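Local coordinates for 6-phosphogluconate dehydrogenase, NAD-binding (PDB 6SMT), which reduces imines with S-enantioselectivity, probably using NADPH as the hydride donor, at residues R233-V244 and H280-I288. Residues are numbered along the deposited sequence; the frame is centred on the assembly and turned at random.
Sequences RHSDASASVSSV and HGDDEISRI. With NDP (NADPH dihydro-nicotinamide-adenine-dinucleotide phosphate), chain F.
Glu284 OE1 meets two backbone N-H groups of the facing loop, a worked example of one carboxylate oxygen shared by successive amides: Ser238 N at 2.8 Å, nearly along the C-O axis, and Ala239 N at 3.1 Å, from the syn side and 33° out of the carboxylate plane. The Glu284 side chain sets out away from 233-244, though CB still touches Ala237 CB, and a bend at chi2 (74°) returns the carboxylate to the backbone of Ala237-Ala239. The Ser238 carbonyl, just past this grip, accepts the NADPH carboxamide N7N at 2.8 Å. In this dimer of imine reductase subunits, the helical C-terminal domain of one subunit meets a cofactor held largely by the Rossmann domain of the second. Ser240 N-caps helix 241-257, its OG accepting from Ser243 N, and Ser243 OG donates to phosphate oxygen O1A at 2.6 Å. Val241 N bonds to Asp283 O, and Ser242 N to Gly281 O. At the other end, His234 ND1 and Ser286 OG share a 2.8 Å hydrogen bond at the ring edge. The Arg287 guanidinium is sandwiched, with His234 CD2 over the centre of one face, the planes 34° apart, and His280 CE1 on the opposite one; bends at chi2 and chi3 let NE (2.8 Å) and NH2 both reach Asp283 OD2 side-on. Val244 CG1 meets Ile285 CG2 at 3.9 Å, with Trp184 of the second subunit against both residues.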
ATOM      1  N   ARG B 233       8.396  20.840  -2.137  1.00 21.22           N
ATOM      2  CA  ARG B 233       7.478  21.506  -3.064  1.00 20.35           C
ATOM      3  C   ARG B 233       6.099  20.863  -2.830  1.00 19.27           C
ATOM      4  O   ARG B 233       5.870  19.786  -3.394  1.00 20.06           O
ATOM      5  CB  ARG B 233       7.903  21.358  -4.527  1.00 20.76           C
ATOM      6  CG  ARG B 233       6.988  22.126  -5.450  1.00 23.84           C
ATOM      7  CD  ARG B 233       7.261  21.851  -6.887  1.00 26.21           C
ATOM      8  NE  ARG B 233       6.786  20.560  -7.329  1.00 30.80           N
ATOM      9  CZ  ARG B 233       5.565  20.314  -7.769  1.00 28.84           C
ATOM     10  NH1 ARG B 233       4.617  21.276  -7.899  1.00 28.97           N
ATOM     11  NH2 ARG B 233       5.348  19.098  -8.197  1.00 30.22           N
ATOM     12  N   HIS B 234       5.249  21.508  -2.039  1.00 17.70           N
ATOM     13  CA  HIS B 234       3.931  20.963  -1.649  1.00 17.95           C
ATOM     14  C   HIS B 234       2.798  21.799  -2.221  1.00 19.33           C
ATOM     15  O   HIS B 234       1.654  21.541  -1.861  1.00 18.73           O
ATOM     16  CB  HIS B 234       3.892  20.803  -0.142  1.00 18.36           C
ATOM     17  CG  HIS B 234       5.033  19.972   0.364  1.00 20.29           C
ATOM     18  ND1 HIS B 234       5.079  18.641   0.206  1.00 20.75           N
ATOM     19  CD2 HIS B 234       6.198  20.340   0.935  1.00 22.74           C
ATOM     20  CE1 HIS B 234       6.184  18.167   0.750  1.00 22.37           C
ATOM     21  NE2 HIS B 234       6.911  19.184   1.197  1.00 21.56           N
ATOM     22  N   SER B 235       3.086  22.766  -3.070  1.00 18.93           N
ATOM     23  CA  SER B 235       2.065  23.633  -3.665  1.00 19.72           C
ATOM     24  C   SER B 235       1.504  23.098  -4.986  1.00 20.00           C
ATOM     25  O   SER B 235       1.886  22.022  -5.436  1.00 19.67           O
ATOM     26  CB  SER B 235       2.720  25.017  -3.883  1.00 22.54           C
ATOM     27  OG  SER B 235       3.984  24.825  -4.523  1.00 27.52           O
ATOM     28  N   ASP B 236       0.534  23.810  -5.583  1.00 20.75           N
ATOM     29  CA  ASP B 236      -0.118  23.398  -6.856  1.00 21.57           C
ATOM     30  C   ASP B 236      -0.608  21.944  -6.719  1.00 18.55           C
ATOM     31  O   ASP B 236      -0.341  21.126  -7.554  1.00 19.87           O
ATOM     32  CB  ASP B 236       0.810  23.560  -8.043  1.00 23.40           C
ATOM     33  CG  ASP B 236       1.235  25.039  -8.215  1.00 31.36           C
ATOM     34  OD1 ASP B 236       0.340  25.885  -8.212  1.00 37.77           O
ATOM     35  OD2 ASP B 236       2.485  25.347  -8.266  1.00 38.19           O
ATOM     36  N   ALA B 237      -1.410  21.727  -5.672  1.00 19.64           N
ATOM     37  CA  ALA B 237      -1.929  20.389  -5.363  1.00 17.94           C
ATOM     38  C   ALA B 237      -2.959  19.924  -6.371  1.00 17.15           C
ATOM     39  O   ALA B 237      -3.802  20.756  -6.758  1.00 20.76           O
ATOM     40  CB  ALA B 237      -2.606  20.371  -4.016  1.00 19.92           C
ATOM     41  N   SER B 238      -2.898  18.680  -6.747  0.66 16.44           N
ATOM     42  CA  SER B 238      -4.039  18.044  -7.467  0.66 16.69           C
ATOM     43  C   SER B 238      -4.902  17.272  -6.463  0.66 16.75           C
ATOM     44  O   SER B 238      -5.979  16.795  -6.902  0.66 15.23           O
ATOM     45  CB  SER B 238      -3.602  17.111  -8.547  0.66 19.90           C
ATOM     46  OG  SER B 238      -2.881  15.995  -8.008  0.66 22.20           O
ATOM     47  N   ALA B 239      -4.428  17.029  -5.262  1.00 16.28           N
ATOM     48  CA  ALA B 239      -5.258  16.387  -4.206  1.00 17.85           C
ATOM     49  C   ALA B 239      -4.772  16.999  -2.869  1.00 16.00           C
ATOM     50  O   ALA B 239      -3.633  16.724  -2.440  1.00 17.96           O
ATOM     51  CB  ALA B 239      -5.098  14.899  -4.206  1.00 20.82           C
ATOM     52  N   SER B 240      -5.639  17.762  -2.255  1.00 15.31           N
ATOM     53  CA  SER B 240      -5.222  18.585  -1.101  1.00 14.80           C
ATOM     54  C   SER B 240      -5.361  17.828   0.219  1.00 14.49           C
ATOM     55  O   SER B 240      -6.190  16.886   0.417  1.00 14.65           O
ATOM     56  CB  SER B 240      -5.947  19.835  -1.007  1.00 16.06           C
ATOM     57  OG  SER B 240      -7.304  19.624  -0.556  1.00 16.33           O
ATOM     58  N   VAL B 241      -4.561  18.257   1.201  1.00 13.76           N
ATOM     59  CA  VAL B 241      -4.683  17.780   2.573  1.00 13.48           C
ATOM     60  C   VAL B 241      -6.074  18.005   3.153  1.00 13.22           C
ATOM     61  O   VAL B 241      -6.611  17.118   3.850  1.00 12.97           O
ATOM     62  CB  VAL B 241      -3.608  18.471   3.432  1.00 13.80           C
ATOM     63  CG1 VAL B 241      -3.753  18.190   4.882  1.00 15.98           C
ATOM     64  CG2 VAL B 241      -2.225  18.087   2.882  1.00 15.14           C
ATOM     65  N   SER B 242      -6.679  19.177   2.898  0.58 13.16           N
ATOM     66  CA  SER B 242      -8.037  19.487   3.395  0.58 13.81           C
ATOM     67  C   SER B 242      -9.033  18.444   2.844  0.58 13.06           C
ATOM     68  O   SER B 242      -9.909  17.974   3.557  0.58 14.13           O
ATOM     69  CB  SER B 242      -8.435  20.866   3.065  0.58 15.00           C
ATOM     70  OG  SER B 242      -8.467  21.136   1.657  0.58 15.83           O
ATOM     71  N   SER B 243      -8.857  18.023   1.599  1.00 13.07           N
ATOM     72  CA  SER B 243      -9.768  17.028   1.031  1.00 12.00           C
ATOM     73  C   SER B 243      -9.640  15.701   1.757  1.00 11.21           C
ATOM     74  O   SER B 243     -10.649  15.040   2.076  1.00 12.20           O
ATOM     75  CB  SER B 243      -9.507  16.931  -0.499  1.00 12.83           C
ATOM     76  OG  SER B 243     -10.505  16.083  -1.096  1.00 12.97           O
ATOM     77  N   VAL B 244      -8.405  15.233   1.985  1.00 12.42           N
ATOM     78  CA  VAL B 244      -8.248  13.944   2.694  1.00 13.01           C
ATOM     79  C   VAL B 244      -8.656  14.074   4.136  1.00 12.38           C
ATOM     80  O   VAL B 244      -9.084  13.089   4.711  1.00 13.16           O
ATOM     81  CB  VAL B 244      -6.895  13.283   2.477  1.00 17.02           C
ATOM     82  CG1 VAL B 244      -5.850  13.996   3.085  1.00 17.42           C
ATOM     83  CG2 VAL B 244      -6.912  11.835   2.947  1.00 17.04           C
ATOM     84  N   HIS B 280      -1.498  24.149   6.332  1.00 17.24           N
ATOM     85  CA  HIS B 280      -1.104  23.506   5.079  1.00 16.96           C
ATOM     86  C   HIS B 280      -2.287  22.731   4.485  1.00 17.31           C
ATOM     87  O   HIS B 280      -2.000  21.867   3.616  1.00 17.96           O
ATOM     88  CB  HIS B 280       0.123  22.610   5.254  1.00 18.59           C
ATOM     89  CG  HIS B 280       1.305  23.338   5.729  1.00 20.48           C
ATOM     90  ND1 HIS B 280       1.724  24.461   5.069  1.00 22.14           N
ATOM     91  CD2 HIS B 280       2.132  23.100   6.776  1.00 24.31           C
ATOM     92  CE1 HIS B 280       2.821  24.927   5.715  1.00 25.13           C
ATOM     93  NE2 HIS B 280       3.102  24.101   6.766  1.00 26.26           N
ATOM     94  N   GLY B 281      -3.543  23.068   4.786  1.00 17.26           N
ATOM     95  CA  GLY B 281      -4.673  22.363   4.184  1.00 16.90           C
ATOM     96  C   GLY B 281      -4.691  22.442   2.679  1.00 16.56           C
ATOM     97  O   GLY B 281      -5.233  21.496   2.032  1.00 16.04           O
ATOM     98  N   ASP B 282      -4.204  23.497   2.036  1.00 16.74           N
ATOM     99  CA  ASP B 282      -4.277  23.583   0.580  1.00 17.23           C
ATOM    100  C   ASP B 282      -3.137  22.832  -0.070  1.00 17.10           C
ATOM    101  O   ASP B 282      -3.184  22.705  -1.329  1.00 18.58           O
ATOM    102  CB  ASP B 282      -4.127  25.029   0.077  1.00 22.57           C
ATOM    103  CG  ASP B 282      -5.149  25.998   0.566  1.00 30.50           C
ATOM    104  OD1 ASP B 282      -6.238  25.567   0.910  1.00 32.79           O
ATOM    105  OD2 ASP B 282      -4.795  27.230   0.560  1.00 36.30           O
ATOM    106  N   ASP B 283      -2.161  22.336   0.670  1.00 16.11           N
ATOM    107  CA  ASP B 283      -0.998  21.690   0.060  1.00 15.38           C
ATOM    108  C   ASP B 283      -1.327  20.255  -0.401  1.00 14.75           C
ATOM    109  O   ASP B 283      -2.402  19.707  -0.041  1.00 15.26           O
ATOM    110  CB  ASP B 283       0.133  21.578   1.067  1.00 15.59           C
ATOM    111  CG  ASP B 283       0.901  22.852   1.319  1.00 19.57           C
ATOM    112  OD1 ASP B 283       0.618  23.826   0.625  1.00 21.40           O
ATOM    113  OD2 ASP B 283       1.780  22.797   2.187  1.00 21.24           O
ATOM    114  N   GLU B 284      -0.477  19.752  -1.285  1.00 15.75           N
ATOM    115  CA  GLU B 284      -0.525  18.341  -1.696  1.00 16.17           C
ATOM    116  C   GLU B 284      -0.322  17.438  -0.482  1.00 16.05           C
ATOM    117  O   GLU B 284       0.387  17.755   0.490  1.00 16.02           O
ATOM    118  CB  GLU B 284       0.517  18.164  -2.808  1.00 18.31           C
ATOM    119  CG  GLU B 284       0.488  16.806  -3.490  1.00 19.42           C
ATOM    120  CD  GLU B 284      -0.609  16.470  -4.446  1.00 28.07           C
ATOM    121  OE1 GLU B 284      -1.354  17.342  -4.789  1.00 25.23           O
ATOM    122  OE2 GLU B 284      -0.604  15.294  -4.873  1.00 36.63           O
ATOM    123  N   ILE B 285      -0.812  16.202  -0.605  1.00 16.13           N
ATOM    124  CA  ILE B 285      -0.718  15.194   0.450  1.00 17.04           C
ATOM    125  C   ILE B 285       0.708  14.798   0.742  1.00 16.74           C
ATOM    126  O   ILE B 285       0.968  14.209   1.808  1.00 17.69           O
ATOM    127  CB  ILE B 285      -1.740  14.039   0.108  1.00 18.01           C
ATOM    128  CG1 ILE B 285      -1.577  13.507  -1.287  1.00 21.50           C
ATOM    129  CG2 ILE B 285      -3.210  14.492   0.285  1.00 20.06           C
ATOM    130  CD1 ILE B 285      -0.349  12.704  -1.414  1.00 22.19           C
ATOM    131  N   SER B 286       1.716  15.168  -0.054  1.00 16.91           N
ATOM    132  CA  SER B 286       3.149  15.042   0.229  1.00 17.38           C
ATOM    133  C   SER B 286       3.577  15.752   1.516  1.00 16.86           C
ATOM    134  O   SER B 286       4.521  15.385   2.163  1.00 17.78           O
ATOM    135  CB  SER B 286       3.938  15.550  -0.950  1.00 19.94           C
ATOM    136  OG  SER B 286       3.524  16.885  -1.265  1.00 19.23           O
ATOM    137  N   ARG B 287       2.836  16.740   1.973  1.00 16.10           N
ATOM    138  CA  ARG B 287       3.173  17.473   3.198  1.00 16.06           C
ATOM    139  C   ARG B 287       2.846  16.667   4.432  1.00 15.93           C
ATOM    140  O   ARG B 287       3.390  16.967   5.491  1.00 18.07           O
ATOM    141  CB  ARG B 287       2.311  18.732   3.217  1.00 17.33           C
ATOM    142  CG  ARG B 287       2.495  19.649   4.402  1.00 19.32           C
ATOM    143  CD  ARG B 287       3.785  20.347   4.425  1.00 19.37           C
ATOM    144  NE  ARG B 287       3.772  21.520   3.594  1.00 20.26           N
ATOM    145  CZ  ARG B 287       4.735  22.458   3.536  1.00 24.47           C
ATOM    146  NH1 ARG B 287       5.888  22.278   4.177  1.00 26.68           N
ATOM    147  NH2 ARG B 287       4.535  23.516   2.759  1.00 23.14           N
ATOM    148  N   ILE B 288       1.923  15.712   4.390  1.00 15.38           N
ATOM    149  CA  ILE B 288       1.335  15.103   5.631  1.00 14.31           C
ATOM    150  C   ILE B 288       2.441  14.501   6.490  1.00 15.59           C
ATOM    151  O   ILE B 288       2.376  14.595   7.745  1.00 16.13           O
ATOM    152  CB  ILE B 288       0.232  14.103   5.271  1.00 15.55           C
ATOM    153  CG1 ILE B 288      -0.995  14.812   4.682  1.00 16.52           C
ATOM    154  CG2 ILE B 288      -0.197  13.271   6.507  1.00 16.23           C
ATOM    155  CD1 ILE B 288      -1.925  13.843   3.915  1.00 16.91           C
TER
HETATM  156  PA  NDP F 301     -11.832  18.876  -2.931  1.00 10.76           P
HETATM  157  O1A NDP F 301     -12.207  17.559  -2.411  1.00 11.39           O
HETATM  158  O2A NDP F 301     -10.738  19.652  -2.287  1.00 13.52           O
HETATM  159  O5B NDP F 301     -13.118  19.766  -2.949  1.00 11.88           O
HETATM  160  C5B NDP F 301     -13.019  21.171  -3.372  1.00 12.47           C
HETATM  161  C4B NDP F 301     -14.279  21.575  -4.073  1.00 11.57           C
HETATM  162  O4B NDP F 301     -15.422  21.469  -3.170  1.00 10.64           O
HETATM  163  C3B NDP F 301     -14.238  23.049  -4.538  1.00 11.08           C
HETATM  164  O3B NDP F 301     -15.010  23.168  -5.721  1.00 12.34           O
HETATM  165  C2B NDP F 301     -14.904  23.745  -3.360  1.00 10.49           C
HETATM  166  O2B NDP F 301     -15.427  25.018  -3.618  1.00 11.16           O
HETATM  167  C1B NDP F 301     -16.023  22.743  -3.118  1.00 10.43           C
HETATM  168  N9A NDP F 301     -16.709  22.891  -1.850  1.00 11.20           N
HETATM  169  C8A NDP F 301     -16.202  22.663  -0.583  1.00 13.46           C
HETATM  170  N7A NDP F 301     -17.086  22.932   0.370  1.00 13.21           N
HETATM  171  C5A NDP F 301     -18.170  23.447  -0.289  1.00 12.90           C
HETATM  172  C6A NDP F 301     -19.435  23.953   0.112  1.00 15.02           C
HETATM  173  N6A NDP F 301     -19.830  23.972   1.392  1.00 20.49           N
HETATM  174  N1A NDP F 301     -20.263  24.416  -0.832  1.00 14.88           N
HETATM  175  C2A NDP F 301     -19.885  24.384  -2.118  1.00 15.92           C
HETATM  176  N3A NDP F 301     -18.764  23.875  -2.623  1.00 13.57           N
HETATM  177  C4A NDP F 301     -17.948  23.442  -1.674  1.00 11.55           C
HETATM  178  O3  NDP F 301     -11.511  18.865  -4.518  1.00 12.75           O
HETATM  179  PN  NDP F 301     -11.110  17.809  -5.616  1.00 11.73           P
HETATM  180  O1N NDP F 301     -11.407  18.442  -6.912  1.00 12.41           O
HETATM  181  O2N NDP F 301      -9.732  17.373  -5.314  1.00 12.71           O
HETATM  182  O5D NDP F 301     -12.011  16.561  -5.336  1.00 11.03           O
HETATM  183  C5D NDP F 301     -13.456  16.623  -5.514  1.00 12.03           C
HETATM  184  C4D NDP F 301     -14.016  15.270  -5.164  1.00 10.95           C
HETATM  185  O4D NDP F 301     -13.451  14.291  -6.086  1.00 10.74           O
HETATM  186  C3D NDP F 301     -13.689  14.775  -3.762  1.00 10.76           C
HETATM  187  O3D NDP F 301     -14.840  14.198  -3.143  1.00 11.27           O
HETATM  188  C2D NDP F 301     -12.548  13.807  -3.974  1.00 10.65           C
HETATM  189  O2D NDP F 301     -12.459  12.768  -3.005  1.00 11.44           O
HETATM  190  C1D NDP F 301     -12.903  13.236  -5.356  1.00 10.94           C
HETATM  191  N1N NDP F 301     -11.711  12.718  -6.058  1.00 11.20           N
HETATM  192  C2N NDP F 301     -10.624  13.523  -6.272  1.00 11.58           C
HETATM  193  C3N NDP F 301      -9.495  13.047  -6.884  1.00 12.42           C
HETATM  194  C7N NDP F 301      -8.325  13.902  -7.067  1.00 13.73           C
HETATM  195  O7N NDP F 301      -7.321  13.343  -7.587  1.00 16.44           O
HETATM  196  N7N NDP F 301      -8.272  15.191  -6.785  1.00 13.66           N
HETATM  197  C4N NDP F 301      -9.433  11.629  -7.264  1.00 13.50           C
HETATM  198  C5N NDP F 301     -10.624  10.893  -7.071  1.00 12.84           C
HETATM  199  C6N NDP F 301     -11.696  11.422  -6.505  1.00 11.77           C
HETATM  200  P2B NDP F 301     -14.378  26.282  -3.548  1.00 12.20           P
HETATM  201  O1X NDP F 301     -13.539  26.238  -4.818  1.00 12.78           O
HETATM  202  O2X NDP F 301     -15.282  27.449  -3.480  1.00 12.51           O
HETATM  203  O3X NDP F 301     -13.527  26.111  -2.293  1.00 13.65           O
HETATM  204  O   HOH W   1      -1.891  23.746  -3.490  1.00 26.50           O
HETATM  205  O   HOH W   2      -7.737  23.910   1.984  1.00 40.74           O